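Local coordinates for N-terminal acetyltransferase-like protein (Chaetomium thermophilum, PDB 5NNP) that probably serves as the TPR-repeat auxiliary subunit of an N-terminal acetyltransferase A complex, enfolding its partner chain near the bound coenzyme A derivative, at residues 249-263 / 279-293. Sequence-based numbering, arbitrary orientation.
Sequences LDRNPEHMDYYKGLI and VYDEYAAKYPRSDAA. With CMC (carboxymethyl coenzyme *a), chain B.
Y259 and Y283 illustrate how helical hairpins interlock in an alpha-alpha superhelix such as the probable NatA auxiliary subunit: each is a knob in a hollow of the other segment. The Y259 ring enters a pocket formed by Y280, Y283, A292 and A293; Y280 brings CE2 over one face, the two rings nearly parallel (17°) but slid so far apart that they barely overlap, centroids 4.8 Å apart. Y259 OH donates to P253 O at 2.7 Å, in the carbonyl plane on a lone pair, tying the knob to its own turn. In return, Y283 fills the hollow between L249, D250, Y259 and L262; L249 CD1 sits over its face, 4.0 Å from the ring centroid. Further along, V279 packs against L262, while I263 CD1 meets Y280 obliquely. Around the interhelical turns, P253 CG presses on one face of the Y287 ring, whose OH joins the salt-bridged K286 NZ in gripping D250 OD1 from the same face of the carboxylate, each at 2.7 Å.

E254 bends at chi2 (52°) to bring its carboxylate to the backbone of the turn that leads into the next helix: OE2 accepts from A292 N at 2.6 Å and OE1 from S290 OG, both on syn sides. Since S290 OG also caps A293 N, an alanine in place of E254 would probably leave A292 N without its acceptor and S290 freer to turn. The chemistry thus implies an apolar, aromatic interlock bordered by two carboxylates, D250 at the helix ends and E254 between the turns, with R289 donating to phosphate oxygen O7A of the bound coenzyme A derivative at the boundary with the other protein chain.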
# COMPACT_ATOMS: atom_id res chain seq x y z
N LEU A 249 -24.56 -1.31 10.67
CA LEU A 249 -24.08 -1.34 12.04
C LEU A 249 -24.25 -2.73 12.61
O LEU A 249 -23.36 -3.25 13.30
CB LEU A 249 -24.81 -0.33 12.92
CG LEU A 249 -24.31 1.11 12.90
CD1 LEU A 249 -25.30 2.00 13.63
CD2 LEU A 249 -22.93 1.20 13.53
N ASP A 250 -25.40 -3.33 12.32
CA ASP A 250 -25.68 -4.69 12.75
C ASP A 250 -24.67 -5.67 12.15
O ASP A 250 -24.37 -6.69 12.75
CB ASP A 250 -27.11 -5.08 12.38
CG ASP A 250 -28.15 -4.43 13.28
OD1 ASP A 250 -27.97 -4.48 14.51
OD2 ASP A 250 -29.15 -3.88 12.76
N ARG A 251 -24.15 -5.35 10.97
CA ARG A 251 -23.16 -6.19 10.29
C ARG A 251 -21.76 -6.00 10.90
O ARG A 251 -20.96 -6.92 10.97
CB ARG A 251 -23.14 -5.87 8.79
CG ARG A 251 -22.19 -6.73 7.92
CD ARG A 251 -22.06 -6.13 6.51
NE ARG A 251 -21.29 -6.96 5.58
CZ ARG A 251 -21.74 -8.10 5.05
NH1 ARG A 251 -22.94 -8.55 5.36
NH2 ARG A 251 -20.98 -8.80 4.21
N ASN A 252 -21.46 -4.78 11.32
CA ASN A 252 -20.12 -4.47 11.78
C ASN A 252 -20.19 -3.28 12.71
O ASN A 252 -19.98 -2.14 12.30
CB ASN A 252 -19.20 -4.20 10.58
CG ASN A 252 -17.79 -3.75 10.98
OD1 ASN A 252 -17.44 -3.74 12.17
ND2 ASN A 252 -16.98 -3.39 9.99
N PRO A 253 -20.51 -3.55 13.99
CA PRO A 253 -20.71 -2.55 15.04
C PRO A 253 -19.45 -1.75 15.32
O PRO A 253 -19.49 -0.82 16.12
CB PRO A 253 -21.10 -3.40 16.25
CG PRO A 253 -21.73 -4.60 15.65
CD PRO A 253 -20.90 -4.89 14.44
N GLU A 254 -18.36 -2.08 14.64
CA GLU A 254 -17.04 -1.54 14.94
C GLU A 254 -16.57 -0.46 13.95
O GLU A 254 -15.42 -0.04 13.99
CB GLU A 254 -16.03 -2.68 14.98
CG GLU A 254 -15.19 -2.71 16.22
CD GLU A 254 -16.02 -2.69 17.49
OE1 GLU A 254 -17.10 -3.32 17.50
OE2 GLU A 254 -15.59 -2.03 18.46
N HIS A 255 -17.46 -0.02 13.07
CA HIS A 255 -17.06 0.87 11.98
C HIS A 255 -17.59 2.31 12.15
O HIS A 255 -18.75 2.58 11.83
CB HIS A 255 -17.53 0.26 10.66
CG HIS A 255 -17.01 0.96 9.45
ND1 HIS A 255 -17.83 1.64 8.57
CD2 HIS A 255 -15.75 1.09 8.96
CE1 HIS A 255 -17.09 2.15 7.59
NE2 HIS A 255 -15.83 1.84 7.81
N MET A 256 -16.74 3.21 12.66
CA MET A 256 -17.06 4.62 12.94
C MET A 256 -18.06 5.31 12.02
O MET A 256 -18.98 5.98 12.49
CB MET A 256 -15.79 5.47 12.93
CG MET A 256 -15.96 6.93 13.28
SD MET A 256 -14.40 7.85 13.35
CE MET A 256 -13.78 7.34 14.95
N ASP A 257 -17.86 5.20 10.72
CA ASP A 257 -18.69 5.95 9.78
C ASP A 257 -20.15 5.53 9.76
O ASP A 257 -21.02 6.34 9.41
CB ASP A 257 -18.11 5.86 8.37
CG ASP A 257 -16.83 6.65 8.22
OD1 ASP A 257 -16.55 7.49 9.10
OD2 ASP A 257 -16.10 6.41 7.24
N TYR A 258 -20.45 4.28 10.12
CA TYR A 258 -21.84 3.84 10.16
C TYR A 258 -22.59 4.60 11.25
O TYR A 258 -23.75 4.96 11.07
CB TYR A 258 -21.97 2.33 10.38
CG TYR A 258 -21.33 1.46 9.31
CD1 TYR A 258 -21.11 1.96 8.02
CD2 TYR A 258 -20.93 0.16 9.59
CE1 TYR A 258 -20.53 1.17 7.04
CE2 TYR A 258 -20.34 -0.62 8.61
CZ TYR A 258 -20.14 -0.12 7.34
OH TYR A 258 -19.54 -0.90 6.36
N TYR A 259 -21.93 4.84 12.39
CA TYR A 259 -22.57 5.64 13.44
C TYR A 259 -22.79 7.09 12.95
O TYR A 259 -23.86 7.66 13.14
CB TYR A 259 -21.76 5.63 14.74
CG TYR A 259 -21.69 4.29 15.42
CD1 TYR A 259 -22.71 3.87 16.27
CD2 TYR A 259 -20.60 3.44 15.24
CE1 TYR A 259 -22.65 2.63 16.91
CE2 TYR A 259 -20.54 2.21 15.87
CZ TYR A 259 -21.56 1.81 16.70
OH TYR A 259 -21.48 0.59 17.32
N LYS A 260 -21.77 7.67 12.32
CA LYS A 260 -21.89 9.03 11.78
C LYS A 260 -23.08 9.12 10.84
O LYS A 260 -23.94 9.99 11.01
CB LYS A 260 -20.61 9.45 11.05
CG LYS A 260 -19.45 9.76 11.97
CD LYS A 260 -18.21 10.21 11.22
CE LYS A 260 -17.09 10.56 12.19
NZ LYS A 260 -15.93 11.16 11.47
N GLY A 261 -23.14 8.20 9.88
CA GLY A 261 -24.25 8.10 8.95
C GLY A 261 -25.62 8.01 9.62
O GLY A 261 -26.52 8.77 9.27
N LEU A 262 -25.77 7.09 10.56
CA LEU A 262 -27.04 6.93 11.28
C LEU A 262 -27.43 8.23 11.95
O LEU A 262 -28.53 8.76 11.76
CB LEU A 262 -26.95 5.83 12.34
CG LEU A 262 -28.23 5.62 13.16
CD1 LEU A 262 -29.42 5.28 12.24
CD2 LEU A 262 -28.05 4.54 14.22
N ILE A 263 -26.49 8.75 12.73
CA ILE A 263 -26.74 9.94 13.53
C ILE A 263 -27.11 11.16 12.68
O ILE A 263 -28.00 11.94 13.03
CB ILE A 263 -25.52 10.23 14.41
CG1 ILE A 263 -25.49 9.24 15.57
CG2 ILE A 263 -25.55 11.66 14.91
CD1 ILE A 263 -24.17 9.13 16.27
N VAL A 279 -28.23 6.45 20.87
CA VAL A 279 -27.92 5.62 19.72
C VAL A 279 -26.81 4.63 20.07
O VAL A 279 -26.93 3.43 19.82
CB VAL A 279 -27.48 6.47 18.52
CG1 VAL A 279 -27.19 5.59 17.32
CG2 VAL A 279 -28.54 7.50 18.18
N TYR A 280 -25.72 5.13 20.65
CA TYR A 280 -24.58 4.27 20.99
C TYR A 280 -24.92 3.24 22.06
O TYR A 280 -24.52 2.08 21.96
CB TYR A 280 -23.40 5.12 21.44
CG TYR A 280 -22.75 5.86 20.30
CD1 TYR A 280 -23.14 7.16 19.99
CD2 TYR A 280 -21.77 5.26 19.52
CE1 TYR A 280 -22.56 7.84 18.94
CE2 TYR A 280 -21.18 5.93 18.47
CZ TYR A 280 -21.58 7.23 18.19
OH TYR A 280 -20.99 7.91 17.15
N ASP A 281 -25.64 3.66 23.09
CA ASP A 281 -26.01 2.74 24.15
C ASP A 281 -26.85 1.61 23.58
O ASP A 281 -26.73 0.46 23.99
CB ASP A 281 -26.77 3.46 25.27
CG ASP A 281 -25.89 4.40 26.06
OD1 ASP A 281 -24.66 4.20 26.05
OD2 ASP A 281 -26.41 5.34 26.69
N GLU A 282 -27.69 1.95 22.61
CA GLU A 282 -28.55 0.95 22.00
C GLU A 282 -27.75 -0.19 21.39
O GLU A 282 -28.08 -1.35 21.59
CB GLU A 282 -29.43 1.60 20.95
CG GLU A 282 -30.37 0.63 20.30
CD GLU A 282 -31.24 1.29 19.28
OE1 GLU A 282 -31.79 2.37 19.59
OE2 GLU A 282 -31.37 0.73 18.17
N TYR A 283 -26.68 0.13 20.65
CA TYR A 283 -25.88 -0.92 20.03
C TYR A 283 -24.95 -1.59 21.03
O TYR A 283 -24.60 -2.75 20.86
CB TYR A 283 -25.11 -0.38 18.82
CG TYR A 283 -26.08 -0.20 17.66
CD1 TYR A 283 -26.36 -1.24 16.79
CD2 TYR A 283 -26.77 0.99 17.49
CE1 TYR A 283 -27.27 -1.09 15.78
CE2 TYR A 283 -27.67 1.14 16.49
CZ TYR A 283 -27.93 0.11 15.63
OH TYR A 283 -28.85 0.27 14.61
N ALA A 284 -24.58 -0.87 22.09
CA ALA A 284 -23.75 -1.44 23.15
C ALA A 284 -24.50 -2.55 23.90
O ALA A 284 -23.95 -3.59 24.25
CB ALA A 284 -23.29 -0.37 24.11
N ALA A 285 -25.78 -2.30 24.14
CA ALA A 285 -26.67 -3.29 24.73
C ALA A 285 -26.85 -4.49 23.79
O ALA A 285 -26.86 -5.64 24.23
CB ALA A 285 -28.02 -2.67 25.04
N LYS A 286 -27.00 -4.21 22.50
CA LYS A 286 -27.30 -5.23 21.51
C LYS A 286 -26.06 -6.04 21.19
O LYS A 286 -26.14 -7.21 20.82
CB LYS A 286 -27.87 -4.59 20.24
CG LYS A 286 -28.53 -5.55 19.26
CD LYS A 286 -29.08 -4.80 18.06
CE LYS A 286 -29.75 -5.74 17.07
NZ LYS A 286 -30.22 -5.01 15.86
N TYR A 287 -24.90 -5.41 21.35
CA TYR A 287 -23.62 -6.01 20.98
C TYR A 287 -22.56 -5.79 22.08
O TYR A 287 -21.64 -4.98 21.94
CB TYR A 287 -23.13 -5.45 19.64
CG TYR A 287 -24.05 -5.77 18.47
CD1 TYR A 287 -24.17 -7.07 18.00
CD2 TYR A 287 -24.80 -4.77 17.85
CE1 TYR A 287 -25.01 -7.37 16.94
CE2 TYR A 287 -25.64 -5.05 16.79
CZ TYR A 287 -25.74 -6.36 16.33
OH TYR A 287 -26.57 -6.68 15.28
N PRO A 288 -22.69 -6.54 23.19
CA PRO A 288 -21.85 -6.42 24.39
C PRO A 288 -20.35 -6.51 24.15
O PRO A 288 -19.59 -6.03 24.99
CB PRO A 288 -22.32 -7.60 25.24
CG PRO A 288 -23.71 -7.82 24.82
CD PRO A 288 -23.73 -7.57 23.35
N ARG A 289 -19.93 -7.11 23.05
CA ARG A 289 -18.50 -7.23 22.76
C ARG A 289 -17.96 -6.09 21.90
O ARG A 289 -16.77 -6.06 21.58
CB ARG A 289 -18.19 -8.56 22.06
CG ARG A 289 -18.77 -9.78 22.71
CD ARG A 289 -17.84 -10.96 22.51
NE ARG A 289 -16.84 -11.00 23.57
CZ ARG A 289 -15.86 -11.89 23.65
NH1 ARG A 289 -15.75 -12.83 22.73
NH2 ARG A 289 -15.01 -11.84 24.66
N SER A 290 -18.84 -5.18 21.49
CA SER A 290 -18.35 -4.04 20.72
C SER A 290 -17.61 -3.07 21.61
O SER A 290 -18.16 -2.57 22.59
CB SER A 290 -19.49 -3.30 20.02
OG SER A 290 -19.00 -2.07 19.53
N ASP A 291 -16.34 -2.83 21.29
CA ASP A 291 -15.60 -1.79 21.98
C ASP A 291 -16.11 -0.42 21.52
O ASP A 291 -16.30 0.48 22.34
CB ASP A 291 -14.10 -1.91 21.72
CG ASP A 291 -13.30 -0.96 22.58
OD1 ASP A 291 -13.44 -0.99 23.83
OD2 ASP A 291 -12.53 -0.16 22.00
N ALA A 292 -16.33 -0.29 20.21
CA ALA A 292 -16.78 0.96 19.61
C ALA A 292 -18.02 1.54 20.29
O ALA A 292 -18.08 2.74 20.60
CB ALA A 292 -17.06 0.75 18.13
N ALA A 293 -19.02 0.69 20.53
CA ALA A 293 -20.28 1.13 21.09
C ALA A 293 -20.13 1.68 22.51
O ALA A 293 -21.04 2.32 23.04
CB ALA A 293 -21.31 -0.00 21.06
N1A CMC B . -3.22 -14.85 26.21
C2A CMC B . -4.26 -15.74 26.22
N3A CMC B . -5.36 -15.53 25.44
C4A CMC B . -5.44 -14.44 24.65
C5A CMC B . -4.37 -13.52 24.63
C6A CMC B . -3.25 -13.75 25.43
N6A CMC B . -2.19 -12.85 25.42
N7A CMC B . -4.75 -12.45 23.67
C8A CMC B . -5.99 -12.80 23.20
N9A CMC B . -6.33 -13.94 23.80
C1B CMC B . -7.57 -14.58 23.51
C2B CMC B . -8.62 -14.23 24.47
O2B CMC B . -9.25 -15.44 24.92
C3B CMC B . -9.62 -13.48 23.72
O3B CMC B . -10.93 -13.94 24.09
P3B CMC B . -11.65 -13.24 25.30
O7A CMC B . -12.90 -13.95 25.62
O8A CMC B . -11.88 -11.70 25.03
O9A CMC B . -10.88 -13.44 26.53
C4B CMC B . -9.41 -13.87 22.31
O4B CMC B . -8.03 -14.14 22.21
C5B CMC B . -9.75 -12.69 21.46
O5B CMC B . -8.92 -11.64 21.97
P1A CMC B . -8.48 -10.57 20.85
O1A CMC B . -8.31 -9.21 21.45
O2A CMC B . -9.57 -10.49 19.79
O3A CMC B . -7.09 -11.02 20.15
P2A CMC B . -5.95 -10.06 19.64
O4A CMC B . -5.13 -9.61 20.82
O5A CMC B . -6.56 -8.87 18.98
O6A CMC B . -5.06 -10.82 18.60
CBP CMC B . -3.44 -12.49 17.96
CCP CMC B . -4.72 -12.18 18.81
CDP CMC B . -3.84 -12.21 16.48
CEP CMC B . -3.02 -13.99 18.12
CAP CMC B . -2.30 -11.56 18.45
OAP CMC B . -1.91 -11.91 19.74
C9P CMC B . -1.04 -11.53 17.57
O9P CMC B . -0.97 -10.75 16.61
N8P CMC B . 0.09 -12.39 17.88
C7P CMC B . 1.30 -12.35 17.07
C6P CMC B . 1.08 -12.76 15.58
C5P CMC B . 0.39 -14.10 15.58
O5P CMC B . 0.81 -15.00 16.28
N4P CMC B . -0.78 -14.28 14.77
C3P CMC B . -1.47 -15.55 14.80
C2P CMC B . -1.11 -16.40 13.58
S1P CMC B . -2.02 -17.96 13.70
C1 CMC B . -2.94 -18.20 12.17
C2 CMC B . -2.11 -17.62 11.05
O21 CMC B . -2.31 -16.49 10.64